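Local coordinates for protein transcriptional regulator, MarR family, putative (Bacillus cereus, PDB 3BJA) that probably binds DNA through a winged helix-turn-helix domain and regulates transcription, as a putative member of the MarR family, at residues M78-P83 against L90-K95. Sequence-based numbering, arbitrary orientation.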
loop_
_atom_site.group_PDB
_atom_site.type_symbol
_atom_site.label_atom_id
_atom_site.label_comp_id
_atom_site.label_asym_id
_atom_site.label_seq_id
_atom_site.Cartn_x
_atom_site.Cartn_y
_atom_site.Cartn_z
HETATM N N MSE A 78 2.246 -16.242 18.196
HETATM C CA MSE A 78 3.205 -16.577 19.263
HETATM C C MSE A 78 4.628 -16.491 18.701
HETATM O O MSE A 78 4.895 -17.011 17.614
HETATM C CB MSE A 78 2.937 -17.986 19.779
HETATM C CG MSE A 78 3.852 -18.466 20.899
HETATM SE SE MSE A 78 3.939 -17.233 22.410
HETATM C CE MSE A 78 2.080 -17.362 23.047
ATOM N N THR A 79 5.519 -15.830 19.441
ATOM C CA THR A 79 6.926 -15.654 19.055
ATOM C C THR A 79 7.865 -16.335 20.065
ATOM O O THR A 79 7.579 -16.387 21.274
ATOM C CB THR A 79 7.307 -14.158 18.864
ATOM O OG1 THR A 79 7.290 -13.466 20.115
ATOM C CG2 THR A 79 6.340 -13.467 17.876
ATOM N N GLU A 80 8.980 -16.848 19.543
ATOM C CA GLU A 80 9.997 -17.535 20.338
ATOM C C GLU A 80 11.379 -17.448 19.676
ATOM O O GLU A 80 11.478 -17.415 18.446
ATOM C CB GLU A 80 9.593 -19.004 20.543
ATOM C CG GLU A 80 9.538 -19.853 19.251
ATOM C CD GLU A 80 8.983 -21.274 19.443
ATOM O OE1 GLU A 80 8.414 -21.606 20.518
ATOM O OE2 GLU A 80 9.112 -22.060 18.476
ATOM N N LYS A 81 12.431 -17.422 20.497
ATOM C CA LYS A 81 13.808 -17.390 20.002
ATOM C C LYS A 81 14.171 -18.773 19.451
ATOM O O LYS A 81 13.849 -19.790 20.077
ATOM C CB LYS A 81 14.789 -16.990 21.114
ATOM N N ASN A 82 14.808 -18.801 18.275
ATOM C CA ASN A 82 15.267 -20.049 17.645
ATOM C C ASN A 82 16.411 -20.631 18.500
ATOM O O ASN A 82 17.426 -19.936 18.681
ATOM C CB ASN A 82 15.766 -19.779 16.213
ATOM C CG ASN A 82 16.265 -21.041 15.489
ATOM O OD1 ASN A 82 15.944 -22.176 15.860
ATOM N ND2 ASN A 82 17.042 -20.830 14.431
ATOM N N PRO A 83 16.256 -21.882 19.039
ATOM C CA PRO A 83 17.354 -22.489 19.849
ATOM C C PRO A 83 18.728 -22.639 19.140
ATOM O O PRO A 83 19.750 -22.771 19.826
ATOM C CB PRO A 83 16.786 -23.855 20.257
ATOM C CG PRO A 83 15.305 -23.704 20.138
ATOM C CD PRO A 83 15.088 -22.784 18.982
ATOM N N LEU A 90 11.377 -16.741 15.803
ATOM C CA LEU A 90 10.434 -17.565 15.018
ATOM C C LEU A 90 9.024 -17.130 15.393
ATOM O O LEU A 90 8.770 -16.873 16.572
ATOM C CB LEU A 90 10.605 -19.052 15.334
ATOM C CG LEU A 90 11.967 -19.676 15.016
ATOM C CD1 LEU A 90 12.128 -21.053 15.677
ATOM C CD2 LEU A 90 12.193 -19.734 13.502
ATOM N N VAL A 91 8.125 -17.062 14.404
ATOM C CA VAL A 91 6.726 -16.627 14.600
ATOM C C VAL A 91 5.744 -17.658 14.015
ATOM O O VAL A 91 6.019 -18.285 12.990
ATOM C CB VAL A 91 6.451 -15.263 13.913
ATOM C CG1 VAL A 91 5.123 -14.679 14.391
ATOM C CG2 VAL A 91 7.568 -14.273 14.193
ATOM N N TYR A 92 4.592 -17.816 14.659
ATOM C CA TYR A 92 3.570 -18.772 14.211
ATOM C C TYR A 92 2.192 -18.460 14.780
ATOM O O TYR A 92 2.078 -17.743 15.781
ATOM C CB TYR A 92 3.988 -20.225 14.540
ATOM C CG TYR A 92 4.239 -20.538 16.000
ATOM C CD1 TYR A 92 5.436 -20.151 16.626
ATOM C CD2 TYR A 92 3.309 -21.272 16.757
ATOM C CE1 TYR A 92 5.688 -20.446 17.989
ATOM C CE2 TYR A 92 3.554 -21.585 18.121
ATOM C CZ TYR A 92 4.745 -21.166 18.728
ATOM O OH TYR A 92 5.005 -21.461 20.056
ATOM N N LEU A 93 1.159 -18.984 14.114
ATOM C CA LEU A 93 -0.227 -18.826 14.571
ATOM C C LEU A 93 -0.509 -19.674 15.800
ATOM O O LEU A 93 -0.013 -20.791 15.914
ATOM C CB LEU A 93 -1.244 -19.220 13.485
ATOM C CG LEU A 93 -1.441 -18.286 12.294
ATOM C CD1 LEU A 93 -2.477 -18.887 11.357
ATOM C CD2 LEU A 93 -1.876 -16.894 12.735
ATOM N N THR A 94 -1.314 -19.119 16.705
ATOM C CA THR A 94 -1.809 -19.825 17.880
ATOM C C THR A 94 -3.120 -20.495 17.436
ATOM O O THR A 94 -3.579 -20.283 16.291
ATOM C CB THR A 94 -2.127 -18.861 19.041
ATOM O OG1 THR A 94 -3.184 -17.970 18.649
ATOM C CG2 THR A 94 -0.886 -18.054 19.447
ATOM N N LYS A 95 -3.725 -21.275 18.344
ATOM C CA LYS A 95 -5.013 -21.934 18.073
ATOM C C LYS A 95 -6.091 -20.880 17.737
ATOM O O LYS A 95 -6.816 -21.035 16.742
ATOM C CB LYS A 95 -5.432 -22.828 19.241
ATOM C CG LYS A 95 -6.611 -23.753 18.929
ATOM C CD LYS A 95 -6.779 -24.815 20.031
ATOM C CE LYS A 95 -8.017 -25.675 19.829
ATOM N NZ LYS A 95 -8.224 -26.632 20.973
#
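Leu90 N donates a hydrogen bond to Glu80 O at 2.7 Å, the shortest of four backbone bonds that zip strands 78-81 and 90-93 into the antiparallel hairpin forming the wing of a MarR-type winged helix-turn-helix domain. Glu80 N returns a bond to Leu90 O, and the same two-way exchange links Met78 with Tyr92, where Met78 N lies 2.8 Å from Tyr92 O. At the non-hydrogen-bonded pair between them, Thr79 and Val91 put their side chains on the same face of the sheet: methyls Thr79 CG2 and Val91 CG1 sit side by side at 3.9 Å, with Ile68 of helix 64-73 touching Thr79 and Leu42 of helix 33-44 touching Val91.

Met78, Glu80, Leu90 and Tyr92 occupy the other face, an example of how a diagonal neighbour joins a cross-strand pair. Tyr92 CG stands between its own backbone N and carbonyl carbon (chi1 59°), and the ring reaches over the facing strand. Met78 CB lies over one ring face in a CH-pi contact, 4.1 Å from the Tyr92 centroid and offset toward the rim. The Glu80 side chain crosses that of Tyr92 at about a right angle, its carboxylate plane turned 57° from the ring; Tyr92 OH makes a weak hydrogen bond to Glu80 OE1, while Glu80 OE2 forms a salt bridge with Lys47, which also makes a cation-pi contact with the tyrosine. Toward the hairpin turn, Leu90 CD1 rests on Asn82 CA and CB. At the opposite end, where Thr94 OG1 caps Gly97 N at the start of helix 95-116 and also hydrogen-bonds Gly75 O, the Thr94 CG2 methyl packs 3.8 Å from Met78 CB.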